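Local structure of phosphodiesterase (6CPU) at residues 461-466 against 535-540; 419-424 against 453-458; 218-223 against 278-283; 284-289 against 340-345. The protein is a phosphodiesterase of the HD superfamily, a mainly helical protein whose model holds a zinc ion and a magnesium ion. All coordinates share one frame; numbering follows the deposited sequence.

Contact 1: 461-466 against 535-540. With ZN (zinc ion), chain B.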
loop_
_atom_site.group_PDB
_atom_site.type_symbol
_atom_site.label_atom_id
_atom_site.label_comp_id
_atom_site.label_asym_id
_atom_site.label_seq_id
_atom_site.Cartn_x
_atom_site.Cartn_y
_atom_site.Cartn_z
ATOM N N ALA A 461 -14.122 -3.278 -1.583
ATOM C CA ALA A 461 -12.984 -3.476 -0.666
ATOM C C ALA A 461 -12.359 -2.156 -0.239
ATOM O O ALA A 461 -12.094 -1.938 0.945
ATOM C CB ALA A 461 -11.942 -4.371 -1.313
ATOM N N ASP A 462 -12.134 -1.261 -1.203
ATOM C CA ASP A 462 -11.504 0.021 -0.899
ATOM C C ASP A 462 -12.315 0.875 0.081
ATOM O O ASP A 462 -11.735 1.601 0.893
ATOM C CB ASP A 462 -11.247 0.795 -2.188
ATOM C CG ASP A 462 -10.328 1.985 -1.990
ATOM O OD1 ASP A 462 -9.376 1.943 -1.160
ATOM O OD2 ASP A 462 -10.571 2.974 -2.703
ATOM N N ILE A 463 -13.648 0.798 0.017
ATOM C CA ILE A 463 -14.498 1.584 0.930
ATOM C C ILE A 463 -15.165 0.701 1.993
ATOM O O ILE A 463 -16.256 1.013 2.478
ATOM C CB ILE A 463 -15.557 2.435 0.169
ATOM C CG1 ILE A 463 -16.565 1.562 -0.584
ATOM C CG2 ILE A 463 -14.877 3.391 -0.801
ATOM C CD1 ILE A 463 -17.864 2.288 -0.884
ATOM N N SER A 464 -14.486 -0.375 2.385
ATOM C CA SER A 464 -15.081 -1.388 3.265
ATOM C C SER A 464 -15.035 -1.041 4.750
ATOM O O SER A 464 -15.576 -1.797 5.566
ATOM C CB SER A 464 -14.411 -2.745 3.021
ATOM O OG SER A 464 -13.055 -2.716 3.436
ATOM N N ASN A 465 -14.424 0.085 5.119
ATOM C CA ASN A 465 -14.318 0.461 6.519
ATOM C C ASN A 465 -15.682 0.499 7.217
ATOM O O ASN A 465 -15.796 0.053 8.357
ATOM C CB ASN A 465 -13.663 1.825 6.681
ATOM C CG ASN A 465 -12.178 1.810 6.376
ATOM O OD1 ASN A 465 -11.573 0.764 6.093
ATOM N ND2 ASN A 465 -11.575 2.976 6.451
ATOM N N VAL A 466 -16.693 1.043 6.536
ATOM C CA VAL A 466 -18.056 1.101 7.102
ATOM C C VAL A 466 -18.760 -0.261 7.180
ATOM O O VAL A 466 -19.784 -0.367 7.865
ATOM C CB VAL A 466 -18.974 2.112 6.366
ATOM C CG1 VAL A 466 -18.423 3.524 6.513
ATOM C CG2 VAL A 466 -19.173 1.740 4.906
ATOM N N LEU A 535 -24.505 8.745 1.240
ATOM C CA LEU A 535 -24.151 9.259 -0.078
ATOM C C LEU A 535 -23.363 8.286 -0.961
ATOM O O LEU A 535 -23.373 8.447 -2.176
ATOM C CB LEU A 535 -23.417 10.597 0.059
ATOM C CG LEU A 535 -24.332 11.718 0.584
ATOM C CD1 LEU A 535 -23.551 12.792 1.326
ATOM C CD2 LEU A 535 -25.152 12.334 -0.546
ATOM N N PHE A 536 -22.700 7.282 -0.378
ATOM C CA PHE A 536 -21.916 6.313 -1.176
ATOM C C PHE A 536 -22.127 4.823 -0.849
ATOM O O PHE A 536 -22.497 4.046 -1.729
ATOM C CB PHE A 536 -20.414 6.636 -1.095
ATOM C CG PHE A 536 -20.052 7.996 -1.631
ATOM C CD1 PHE A 536 -20.261 8.306 -2.965
ATOM C CD2 PHE A 536 -19.497 8.963 -0.801
ATOM C CE1 PHE A 536 -19.934 9.558 -3.460
ATOM C CE2 PHE A 536 -19.166 10.218 -1.290
ATOM C CZ PHE A 536 -19.385 10.515 -2.624
ATOM N N ALA A 537 -21.878 4.422 0.396
ATOM C CA ALA A 537 -21.721 2.997 0.725
ATOM C C ALA A 537 -23.009 2.182 0.613
ATOM O O ALA A 537 -23.043 1.148 -0.071
ATOM C CB ALA A 537 -21.131 2.839 2.117
ATOM N N GLU A 538 -24.059 2.645 1.289
ATOM C CA GLU A 538 -25.336 1.927 1.315
ATOM C C GLU A 538 -25.745 1.506 -0.090
ATOM O O GLU A 538 -26.021 0.335 -0.327
ATOM C CB GLU A 538 -26.433 2.780 1.963
ATOM C CG GLU A 538 -27.718 2.018 2.264
ATOM C CD GLU A 538 -28.534 2.640 3.387
ATOM O OE1 GLU A 538 -28.354 3.842 3.681
ATOM O OE2 GLU A 538 -29.362 1.920 3.982
ATOM N N ASN A 539 -25.739 2.453 -1.025
ATOM C CA ASN A 539 -26.164 2.175 -2.396
ATOM C C ASN A 539 -25.269 1.206 -3.155
ATOM O O ASN A 539 -25.770 0.338 -3.870
ATOM C CB ASN A 539 -26.302 3.475 -3.190
ATOM C CG ASN A 539 -27.488 4.305 -2.741
ATOM O OD1 ASN A 539 -28.487 3.774 -2.256
ATOM N ND2 ASN A 539 -27.384 5.618 -2.900
ATOM N N LEU A 540 -23.950 1.347 -3.014
ATOM C CA LEU A 540 -23.021 0.458 -3.724
ATOM C C LEU A 540 -23.118 -0.984 -3.223
ATOM O O LEU A 540 -23.187 -1.922 -4.017
ATOM C CB LEU A 540 -21.568 0.945 -3.592
ATOM C CG LEU A 540 -20.507 0.055 -4.257
ATOM C CD1 LEU A 540 -20.643 0.063 -5.773
ATOM C CD2 LEU A 540 -19.106 0.486 -3.843
HETATM ZN ZN ZN B . -7.522 2.867 -1.135
HETATM O O HOH W 1 -8.048 3.858 -2.985
HETATM O O HOH W 2 -8.301 4.699 -0.174
#

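Contact 2: 419-424 against 453-458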
loop_
_atom_site.group_PDB
_atom_site.type_symbol
_atom_site.label_atom_id
_atom_site.label_comp_id
_atom_site.label_asym_id
_atom_site.label_seq_id
_atom_site.Cartn_x
_atom_site.Cartn_y
_atom_site.Cartn_z
ATOM N N ILE A 419 -7.414 -0.939 -10.621
ATOM C CA ILE A 419 -6.865 0.187 -9.895
ATOM C C ILE A 419 -7.550 1.492 -10.301
ATOM O O ILE A 419 -7.932 2.291 -9.428
ATOM C CB ILE A 419 -5.326 0.262 -10.027
ATOM C CG1 ILE A 419 -4.706 -0.955 -9.329
ATOM C CG2 ILE A 419 -4.817 1.540 -9.378
ATOM C CD1 ILE A 419 -3.191 -1.036 -9.401
ATOM N N LEU A 420 -7.730 1.709 -11.603
ATOM C CA LEU A 420 -8.400 2.922 -12.084
ATOM C C LEU A 420 -9.841 3.027 -11.572
ATOM O O LEU A 420 -10.332 4.120 -11.275
ATOM C CB LEU A 420 -8.352 3.003 -13.611
ATOM C CG LEU A 420 -6.974 3.338 -14.191
ATOM C CD1 LEU A 420 -7.029 3.349 -15.710
ATOM C CD2 LEU A 420 -6.445 4.667 -13.673
ATOM N N ALA A 421 -10.467 1.874 -11.378
ATOM C CA ALA A 421 -11.839 1.810 -10.883
ATOM C C ALA A 421 -12.031 2.365 -9.468
ATOM O O ALA A 421 -13.158 2.708 -9.096
ATOM C CB ALA A 421 -12.346 0.381 -10.969
ATOM N N THR A 422 -10.957 2.479 -8.679
ATOM C CA THR A 422 -11.078 2.995 -7.309
ATOM C C THR A 422 -11.200 4.511 -7.201
ATOM O O THR A 422 -11.328 5.025 -6.102
ATOM C CB THR A 422 -9.921 2.532 -6.396
ATOM O OG1 THR A 422 -8.684 3.088 -6.864
ATOM C CG2 THR A 422 -9.832 1.010 -6.388
ATOM N N ASP A 423 -11.141 5.213 -8.331
ATOM C CA ASP A 423 -11.370 6.654 -8.390
ATOM C C ASP A 423 -12.830 6.986 -8.075
ATOM O O ASP A 423 -13.725 6.664 -8.855
ATOM C CB ASP A 423 -11.015 7.179 -9.786
ATOM C CG ASP A 423 -11.226 8.683 -9.933
ATOM O OD1 ASP A 423 -11.402 9.375 -8.913
ATOM O OD2 ASP A 423 -11.205 9.170 -11.085
ATOM N N MET A 424 -13.051 7.647 -6.947
ATOM C CA MET A 424 -14.413 7.978 -6.507
ATOM C C MET A 424 -15.087 9.050 -7.363
ATOM O O MET A 424 -16.312 9.160 -7.349
ATOM C CB MET A 424 -14.426 8.384 -5.030
ATOM C CG MET A 424 -14.212 7.210 -4.083
ATOM S SD MET A 424 -15.520 5.961 -4.165
ATOM C CE MET A 424 -16.802 6.765 -3.200
ATOM N N ILE A 453 -16.836 -7.023 -12.791
ATOM C CA ILE A 453 -16.931 -7.684 -11.491
ATOM C C ILE A 453 -15.699 -7.342 -10.649
ATOM O O ILE A 453 -15.818 -6.979 -9.484
ATOM C CB ILE A 453 -17.068 -9.217 -11.605
ATOM C CG1 ILE A 453 -18.340 -9.602 -12.383
ATOM C CG2 ILE A 453 -17.095 -9.846 -10.220
ATOM C CD1 ILE A 453 -19.583 -8.878 -11.927
ATOM N N SER A 454 -14.529 -7.437 -11.267
ATOM C CA SER A 454 -13.270 -7.065 -10.612
ATOM C C SER A 454 -13.318 -5.626 -10.101
ATOM O O SER A 454 -12.968 -5.368 -8.947
ATOM C CB SER A 454 -12.116 -7.253 -11.577
ATOM O OG SER A 454 -12.046 -8.605 -11.985
ATOM N N ALA A 455 -13.790 -4.705 -10.946
ATOM C CA ALA A 455 -13.916 -3.294 -10.581
ATOM C C ALA A 455 -14.845 -3.074 -9.399
ATOM O O ALA A 455 -14.561 -2.283 -8.504
ATOM C CB ALA A 455 -14.396 -2.480 -11.772
ATOM N N LEU A 456 -15.974 -3.769 -9.400
ATOM C CA LEU A 456 -16.931 -3.630 -8.318
ATOM C C LEU A 456 -16.389 -4.188 -7.011
ATOM O O LEU A 456 -16.612 -3.616 -5.960
ATOM C CB LEU A 456 -18.254 -4.314 -8.688
ATOM C CG LEU A 456 -18.997 -3.658 -9.860
ATOM C CD1 LEU A 456 -20.136 -4.562 -10.330
ATOM C CD2 LEU A 456 -19.510 -2.275 -9.493
ATOM N N LEU A 457 -15.678 -5.298 -7.080
ATOM C CA LEU A 457 -15.158 -5.922 -5.868
ATOM C C LEU A 457 -14.071 -5.054 -5.234
ATOM O O LEU A 457 -14.119 -4.784 -4.036
ATOM C CB LEU A 457 -14.660 -7.341 -6.148
ATOM C CG LEU A 457 -15.785 -8.363 -6.392
ATOM C CD1 LEU A 457 -15.211 -9.739 -6.661
ATOM C CD2 LEU A 457 -16.746 -8.392 -5.214
ATOM N N ILE A 458 -13.131 -4.568 -6.047
ATOM C CA ILE A 458 -12.076 -3.706 -5.515
ATOM C C ILE A 458 -12.676 -2.397 -5.003
ATOM O O ILE A 458 -12.226 -1.879 -4.005
ATOM C CB ILE A 458 -10.930 -3.481 -6.536
ATOM C CG1 ILE A 458 -9.663 -2.980 -5.823
ATOM C CG2 ILE A 458 -11.363 -2.529 -7.647
ATOM C CD1 ILE A 458 -8.454 -2.900 -6.737
#

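Contact 3: 218-223 against 278-283. With ZN (zinc ion), chain B.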
loop_
_atom_site.group_PDB
_atom_site.type_symbol
_atom_site.label_atom_id
_atom_site.label_comp_id
_atom_site.label_asym_id
_atom_site.label_seq_id
_atom_site.Cartn_x
_atom_site.Cartn_y
_atom_site.Cartn_z
ATOM N N TRP A 218 -13.462 -11.438 9.501
ATOM C CA TRP A 218 -13.980 -10.249 8.807
ATOM C C TRP A 218 -13.692 -9.001 9.632
ATOM O O TRP A 218 -13.498 -7.916 9.080
ATOM C CB TRP A 218 -15.482 -10.347 8.500
ATOM C CG TRP A 218 -15.988 -9.104 7.842
ATOM C CD1 TRP A 218 -16.810 -8.164 8.383
ATOM C CD2 TRP A 218 -15.627 -8.622 6.542
ATOM N NE1 TRP A 218 -17.017 -7.139 7.486
ATOM C CE2 TRP A 218 -16.304 -7.401 6.346
ATOM C CE3 TRP A 218 -14.826 -9.125 5.510
ATOM C CZ2 TRP A 218 -16.189 -6.667 5.167
ATOM C CZ3 TRP A 218 -14.715 -8.393 4.337
ATOM C CH2 TRP A 218 -15.397 -7.184 4.175
ATOM N N SER A 219 -13.660 -9.143 10.953
ATOM C CA SER A 219 -13.222 -8.061 11.827
ATOM C C SER A 219 -11.684 -8.036 11.851
ATOM O O SER A 219 -11.055 -8.274 12.875
ATOM C CB SER A 219 -13.793 -8.243 13.235
ATOM O OG SER A 219 -13.670 -7.049 13.996
ATOM N N PHE A 220 -11.093 -7.721 10.702
ATOM C CA PHE A 220 -9.649 -7.784 10.525
ATOM C C PHE A 220 -8.990 -6.728 11.398
ATOM O O PHE A 220 -9.214 -5.529 11.178
ATOM C CB PHE A 220 -9.323 -7.553 9.050
ATOM C CG PHE A 220 -7.859 -7.694 8.704
ATOM C CD1 PHE A 220 -7.171 -8.855 8.995
ATOM C CD2 PHE A 220 -7.183 -6.669 8.043
ATOM C CE1 PHE A 220 -5.824 -8.987 8.665
ATOM C CE2 PHE A 220 -5.843 -6.794 7.709
ATOM C CZ PHE A 220 -5.161 -7.957 8.013
ATOM N N PRO A 221 -8.187 -7.153 12.401
ATOM C CA PRO A 221 -7.698 -6.227 13.407
ATOM C C PRO A 221 -6.465 -5.460 12.922
ATOM O O PRO A 221 -5.429 -5.453 13.592
ATOM C CB PRO A 221 -7.342 -7.150 14.572
ATOM C CG PRO A 221 -6.849 -8.380 13.890
ATOM C CD PRO A 221 -7.712 -8.529 12.663
ATOM N N ALA A 222 -6.604 -4.787 11.779
ATOM C CA ALA A 222 -5.469 -4.149 11.105
ATOM C C ALA A 222 -4.655 -3.267 12.032
ATOM O O ALA A 222 -3.430 -3.234 11.934
ATOM C CB ALA A 222 -5.953 -3.336 9.915
ATOM N N HIS A 223 -5.319 -2.555 12.943
ATOM C CA HIS A 223 -4.620 -1.591 13.787
ATOM C C HIS A 223 -3.807 -2.198 14.912
ATOM O O HIS A 223 -2.999 -1.513 15.526
ATOM C CB HIS A 223 -5.598 -0.553 14.325
ATOM C CG HIS A 223 -6.360 0.126 13.248
ATOM N ND1 HIS A 223 -5.809 1.114 12.459
ATOM C CD2 HIS A 223 -7.606 -0.086 12.777
ATOM C CE1 HIS A 223 -6.696 1.492 11.557
ATOM N NE2 HIS A 223 -7.795 0.781 11.731
ATOM N N HIS A 278 -3.552 0.028 5.095
ATOM C CA HIS A 278 -4.768 0.193 4.271
ATOM C C HIS A 278 -4.765 -0.748 3.084
ATOM O O HIS A 278 -5.774 -1.376 2.784
ATOM C CB HIS A 278 -4.947 1.654 3.801
ATOM C CG HIS A 278 -6.008 1.846 2.752
ATOM N ND1 HIS A 278 -7.343 1.577 2.974
ATOM C CD2 HIS A 278 -5.923 2.290 1.471
ATOM C CE1 HIS A 278 -8.033 1.844 1.875
ATOM N NE2 HIS A 278 -7.197 2.278 0.945
ATOM N N ALA A 279 -3.624 -0.846 2.395
ATOM C CA ALA A 279 -3.501 -1.749 1.265
ATOM C C ALA A 279 -3.811 -3.195 1.660
ATOM O O ALA A 279 -4.542 -3.914 0.945
ATOM C CB ALA A 279 -2.107 -1.658 0.654
ATOM N N VAL A 280 -3.243 -3.616 2.787
ATOM C CA VAL A 280 -3.407 -4.977 3.255
ATOM C C VAL A 280 -4.860 -5.207 3.725
ATOM O O VAL A 280 -5.433 -6.249 3.467
ATOM C CB VAL A 280 -2.382 -5.329 4.351
ATOM C CG1 VAL A 280 -2.630 -6.736 4.873
ATOM C CG2 VAL A 280 -0.955 -5.213 3.795
ATOM N N ASP A 281 -5.444 -4.203 4.356
ATOM C CA ASP A 281 -6.864 -4.234 4.700
ATOM C C ASP A 281 -7.758 -4.428 3.473
ATOM O O ASP A 281 -8.648 -5.285 3.474
ATOM C CB ASP A 281 -7.239 -2.948 5.408
ATOM C CG ASP A 281 -8.650 -2.973 5.927
ATOM O OD1 ASP A 281 -8.950 -3.842 6.776
ATOM O OD2 ASP A 281 -9.437 -2.121 5.488
ATOM N N VAL A 282 -7.521 -3.649 2.418
ATOM C CA VAL A 282 -8.289 -3.767 1.174
ATOM C C VAL A 282 -8.080 -5.126 0.504
ATOM O O VAL A 282 -9.028 -5.752 -0.012
ATOM C CB VAL A 282 -7.963 -2.603 0.183
ATOM C CG1 VAL A 282 -8.595 -2.833 -1.177
ATOM C CG2 VAL A 282 -8.432 -1.275 0.756
ATOM N N LEU A 283 -6.848 -5.606 0.527
ATOM C CA LEU A 283 -6.541 -6.940 0.020
ATOM C C LEU A 283 -7.343 -8.003 0.797
ATOM O O LEU A 283 -7.939 -8.916 0.212
ATOM C CB LEU A 283 -5.035 -7.214 0.154
ATOM C CG LEU A 283 -4.548 -8.655 0.010
ATOM C CD1 LEU A 283 -4.822 -9.174 -1.386
ATOM C CD2 LEU A 283 -3.066 -8.766 0.326
HETATM ZN ZN ZN B . -7.522 2.867 -1.135
HETATM O O HOH W 3 -10.021 -3.706 9.186
HETATM O O HOH W 2 -8.301 4.699 -0.174
HETATM O O HOH W 1 -8.048 3.858 -2.985
#

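Contact 4: 284-289 against 340-345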
loop_
_atom_site.group_PDB
_atom_site.type_symbol
_atom_site.label_atom_id
_atom_site.label_comp_id
_atom_site.label_asym_id
_atom_site.label_seq_id
_atom_site.Cartn_x
_atom_site.Cartn_y
_atom_site.Cartn_z
ATOM N N GLN A 284 -7.343 -7.860 2.109
ATOM C CA GLN A 284 -8.025 -8.808 2.999
ATOM C C GLN A 284 -9.542 -8.794 2.802
ATOM O O GLN A 284 -10.176 -9.850 2.865
ATOM C CB GLN A 284 -7.667 -8.508 4.448
ATOM C CG GLN A 284 -8.024 -9.624 5.435
ATOM C CD GLN A 284 -9.358 -9.412 6.153
ATOM O OE1 GLN A 284 -10.091 -8.438 5.902
ATOM N NE2 GLN A 284 -9.649 -10.303 7.099
ATOM N N ALA A 285 -10.115 -7.608 2.583
ATOM C CA ALA A 285 -11.536 -7.495 2.211
ATOM C C ALA A 285 -11.812 -8.245 0.925
ATOM O O ALA A 285 -12.721 -9.077 0.873
ATOM C CB ALA A 285 -11.947 -6.040 2.075
ATOM N N CYS A 286 -11.023 -7.968 -0.112
ATOM C CA CYS A 286 -11.134 -8.711 -1.378
ATOM C C CYS A 286 -11.021 -10.210 -1.142
ATOM O O CYS A 286 -11.779 -11.004 -1.713
ATOM C CB CYS A 286 -10.041 -8.301 -2.369
ATOM S SG CYS A 286 -10.430 -6.837 -3.337
ATOM N N PHE A 287 -10.051 -10.582 -0.318
ATOM C CA PHE A 287 -9.806 -11.985 0.011
ATOM C C PHE A 287 -11.080 -12.641 0.575
ATOM O O PHE A 287 -11.488 -13.707 0.116
ATOM C CB PHE A 287 -8.654 -12.082 1.004
ATOM C CG PHE A 287 -8.086 -13.460 1.160
ATOM C CD1 PHE A 287 -7.408 -14.061 0.117
ATOM C CD2 PHE A 287 -8.201 -14.139 2.361
ATOM C CE1 PHE A 287 -6.863 -15.322 0.254
ATOM C CE2 PHE A 287 -7.652 -15.407 2.512
ATOM C CZ PHE A 287 -6.988 -16.001 1.453
ATOM N N HIS A 288 -11.717 -11.981 1.535
ATOM C CA HIS A 288 -12.977 -12.500 2.097
ATOM C C HIS A 288 -14.114 -12.537 1.068
ATOM O O HIS A 288 -14.813 -13.558 0.970
ATOM C CB HIS A 288 -13.396 -11.732 3.346
ATOM C CG HIS A 288 -12.824 -12.291 4.611
ATOM N ND1 HIS A 288 -13.609 -12.821 5.614
ATOM C CD2 HIS A 288 -11.540 -12.423 5.026
ATOM C CE1 HIS A 288 -12.835 -13.249 6.595
ATOM N NE2 HIS A 288 -11.575 -13.012 6.267
ATOM N N PHE A 289 -14.280 -11.461 0.287
ATOM C CA PHE A 289 -15.272 -11.460 -0.795
ATOM C C PHE A 289 -15.101 -12.676 -1.694
ATOM O O PHE A 289 -16.064 -13.396 -1.970
ATOM C CB PHE A 289 -15.199 -10.186 -1.661
ATOM C CG PHE A 289 -15.523 -8.898 -0.928
ATOM C CD1 PHE A 289 -16.197 -8.893 0.284
ATOM C CD2 PHE A 289 -15.168 -7.677 -1.491
ATOM C CE1 PHE A 289 -16.497 -7.706 0.930
ATOM C CE2 PHE A 289 -15.470 -6.488 -0.853
ATOM C CZ PHE A 289 -16.127 -6.497 0.358
ATOM N N LEU A 340 -6.468 -14.085 -8.502
ATOM C CA LEU A 340 -5.106 -13.655 -8.150
ATOM C C LEU A 340 -4.851 -12.223 -8.631
ATOM O O LEU A 340 -4.304 -11.406 -7.891
ATOM C CB LEU A 340 -4.050 -14.591 -8.738
ATOM C CG LEU A 340 -2.579 -14.238 -8.454
ATOM C CD1 LEU A 340 -2.304 -14.197 -6.964
ATOM C CD2 LEU A 340 -1.625 -15.209 -9.137
ATOM N N GLY A 341 -5.270 -11.924 -9.859
ATOM C CA GLY A 341 -5.158 -10.573 -10.414
ATOM C C GLY A 341 -5.873 -9.518 -9.592
ATOM O O GLY A 341 -5.362 -8.410 -9.424
ATOM N N LEU A 342 -7.053 -9.863 -9.075
ATOM C CA LEU A 342 -7.818 -8.952 -8.234
ATOM C C LEU A 342 -7.069 -8.701 -6.926
ATOM O O LEU A 342 -6.967 -7.555 -6.470
ATOM C CB LEU A 342 -9.203 -9.526 -7.921
ATOM C CG LEU A 342 -10.373 -8.569 -7.662
ATOM C CD1 LEU A 342 -11.351 -9.197 -6.682
ATOM C CD2 LEU A 342 -9.984 -7.189 -7.157
ATOM N N LEU A 343 -6.564 -9.778 -6.330
ATOM C CA LEU A 343 -5.826 -9.673 -5.075
ATOM C C LEU A 343 -4.550 -8.842 -5.240
ATOM O O LEU A 343 -4.275 -7.980 -4.415
ATOM C CB LEU A 343 -5.475 -11.051 -4.541
ATOM C CG LEU A 343 -6.708 -11.846 -4.104
ATOM C CD1 LEU A 343 -6.350 -13.304 -3.897
ATOM C CD2 LEU A 343 -7.320 -11.240 -2.857
ATOM N N VAL A 344 -3.787 -9.115 -6.297
ATOM C CA VAL A 344 -2.589 -8.324 -6.610
ATOM C C VAL A 344 -2.953 -6.841 -6.836
ATOM O O VAL A 344 -2.287 -5.959 -6.297
ATOM C CB VAL A 344 -1.773 -8.940 -7.773
ATOM C CG1 VAL A 344 -0.681 -8.003 -8.248
ATOM C CG2 VAL A 344 -1.141 -10.258 -7.332
ATOM N N ALA A 345 -4.022 -6.558 -7.576
ATOM C CA ALA A 345 -4.464 -5.163 -7.745
ATOM C C ALA A 345 -4.844 -4.490 -6.443
ATOM O O ALA A 345 -4.500 -3.334 -6.232
ATOM C CB ALA A 345 -5.620 -5.072 -8.733
#

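Contact 1: 461-466 against 535-540
Ile-463 and Val-466 reach from the residues that follow helix 446-462 to helix 525-547, where Ala-537 and Leu-540 receive them. The delta methyl of Ile-463 does most of the touching. Its CD1 lies 3.7 Å from CD2 of Leu-540, the two side chains meeting at a slant, and the same CD1 stands 4.2 Å from CA of Ala-537, against the helix backbone itself. CG1 of Ile-463 is lodged between the backbone N and the carbonyl carbon (chi1 64°), and the nearly extended bond beyond it (chi2 158°) carries the methyl out to the helix. Val-466 uses a single branch: its CG2 meets CB of Ala-537 methyl to methyl at 3.6 Å. All four side chains are buried, and the contact is purely apolar.

Ile-463 is where the chain leaves helical geometry. The turn is gripped twice at O of Ala-461, by OG of Ser-464 at 2.8 Å and by N of Ser-464 at 3.2 Å. Just before it, Asp-462 binds the zinc ion through OD1 (2.1 Å), while its OD2 accepts a bond from a zinc-bound water. His-278, His-349 and Asp-350 are the other protein ligands. Phe-532 and Phe-541 of helix 525-547 also touch Ile-463, Gln-529 and Ile-533 touch Val-466, and Ala-461 packs on helix 276-292.

Contact 2: 419-424 against 453-458
Thr-422 meets Ile-458 with its methyl because OG1 sits between the backbone N and the carbonyl carbon (chi1 65°), which leaves CG2 opposite the carbonyl carbon and directed at helix 446-462. CG1 of Ile-458 lies trans to its own N (chi1 -162°), so both branches of the isoleucine are offered to that methyl. CG2 of Thr-422 is 4.0 Å from CG1 and 4.1 Å from CG2 of Ile-458, the side chains crossing at a slant. The hydroxyl turns back to its own segment: OG1 of Thr-422 donates to O of Ile-419 at 2.8 Å, in the carbonyl plane, with a C=O...O angle of 156°. N of Thr-422 shares that acceptor. Here two helices of the all-helical HD-type domain come together, the end of helix 411-421 against helix 446-462. The small side chains allow a close approach: CB of Ala-421, directed at the helix, is 3.6 Å from CB of Ala-455, with their CA atoms 5.5 Å apart. Tyr-430 of helix 427-438 touches both alanines. The side chain of Thr-422 lies about 4 Å from the magnesium ion, and Asp-423 is tied by OD2 to Ser-376 and by OD1 to N of Gly-425.

Contact 3: 218-223 against 278-283
Phe-220 and Asp-281 join the loop between helices 205-216 and 227-242 to helix 276-292, which carries His-278 of the HD-type metal site. The loop bends sharply, with inverse gamma turns centred on Ser-219 and Pro-221 on either side of Phe-220. Apolar contact is slight: CZ of Phe-220 lies 4.2 Å from CG1 of Val-280. Aromatic-to-carboxylate contact is more distinctive. OD1 of Asp-281 sits at the ring edge, in plane, 3.6 Å from CD2 of Phe-220, and ring and carboxylate are nearly coplanar, 16° apart. An oxygen placed there faces ring C-H groups rather than the pi cloud, which is probably favourable. Phe-220 reaches the helix with CG trans to its backbone N (chi1 -176°), and CE2 of Phe-220 comes within 4.1 Å of CA of Asp-281. Among the polar interactions, the strongest partner of Asp-281 is Arg-468, whose NH2 forms a salt bridge with OD1; NH1 of the same arginine bonds to O of Trp-218. Metal binding lies one turn earlier on the helix, where NE2 of His-278 holds the zinc ion at 2.2 Å. A water links the two segments, donating to O of Phe-220 at 2.8 Å and to OD1 of Asp-281 at 2.6 Å.

Contact 4: 284-289 against 340-345
The ring of Phe-287 receives Leu-343 at its edge, near the ring plane, with CD1 of the phenylalanine 4.1 Å from CD2 of the leucine. A second ring, Phe-289, has O of Ala-285 over one face, 3.3 Å above the plane and displaced toward the rim. Leu-343 presses on more than the aromatic edge: its CD2 lies 3.8 Å from N of Phe-287 and 4.0 Å from CB of Cys-286, so one methyl fits against the backbone between two neighbouring side chains. CG of Leu-343 stands opposite its carbonyl carbon (chi1 -67°), and the end of the side chain comes nearer to the facing helix than its base does. Beside it, Leu-342 turns its isopropyl end to the sulfur of Cys-286, CD2 to SG being 3.9 Å. Within the helical HD-type domain the segments 284-289 and 340-345 run almost antiparallel, at 159°, with axes 9.3 Å apart at closest approach. Ile-238 and Ala-241 of helix 227-242 touch Leu-343 as well, Met-237 touches Phe-287, and Leu-457 touches Leu-342. Gln-284 bonds to Arg-468 through OE1 and to the carbonyls of His-217 and Val-215 through NE2, and NE2 of His-288 bonds to O of Val-215. Methyl groups, an aromatic edge and sulfur, all buried, make the contact, which implies cohesion through van der Waals fit rather than directed bonds.

Along the chain, contact 3 closes first, followed by contacts 4, 2 and 1. Helix 276-292 serves contacts 3 and 4 in succession, their centres about 12 Å apart, while helix 446-462 serves contacts 2 and 1, also about 12 Å apart. These two helices pack on each other through Ala-461, Ala-285 and Cys-286, joining contact 4 to contact 1. Contacts 2 and 4 have centres about 11 Å apart and meet where Leu-457 and Ile-458 touch Leu-342. Contacts 2 and 3, with centres about 17 Å apart, do not touch. Contacts 1 and 3 share the zinc ion and two waters, so helices distant in sequence deliver Asp-462 and His-278 to one metal site.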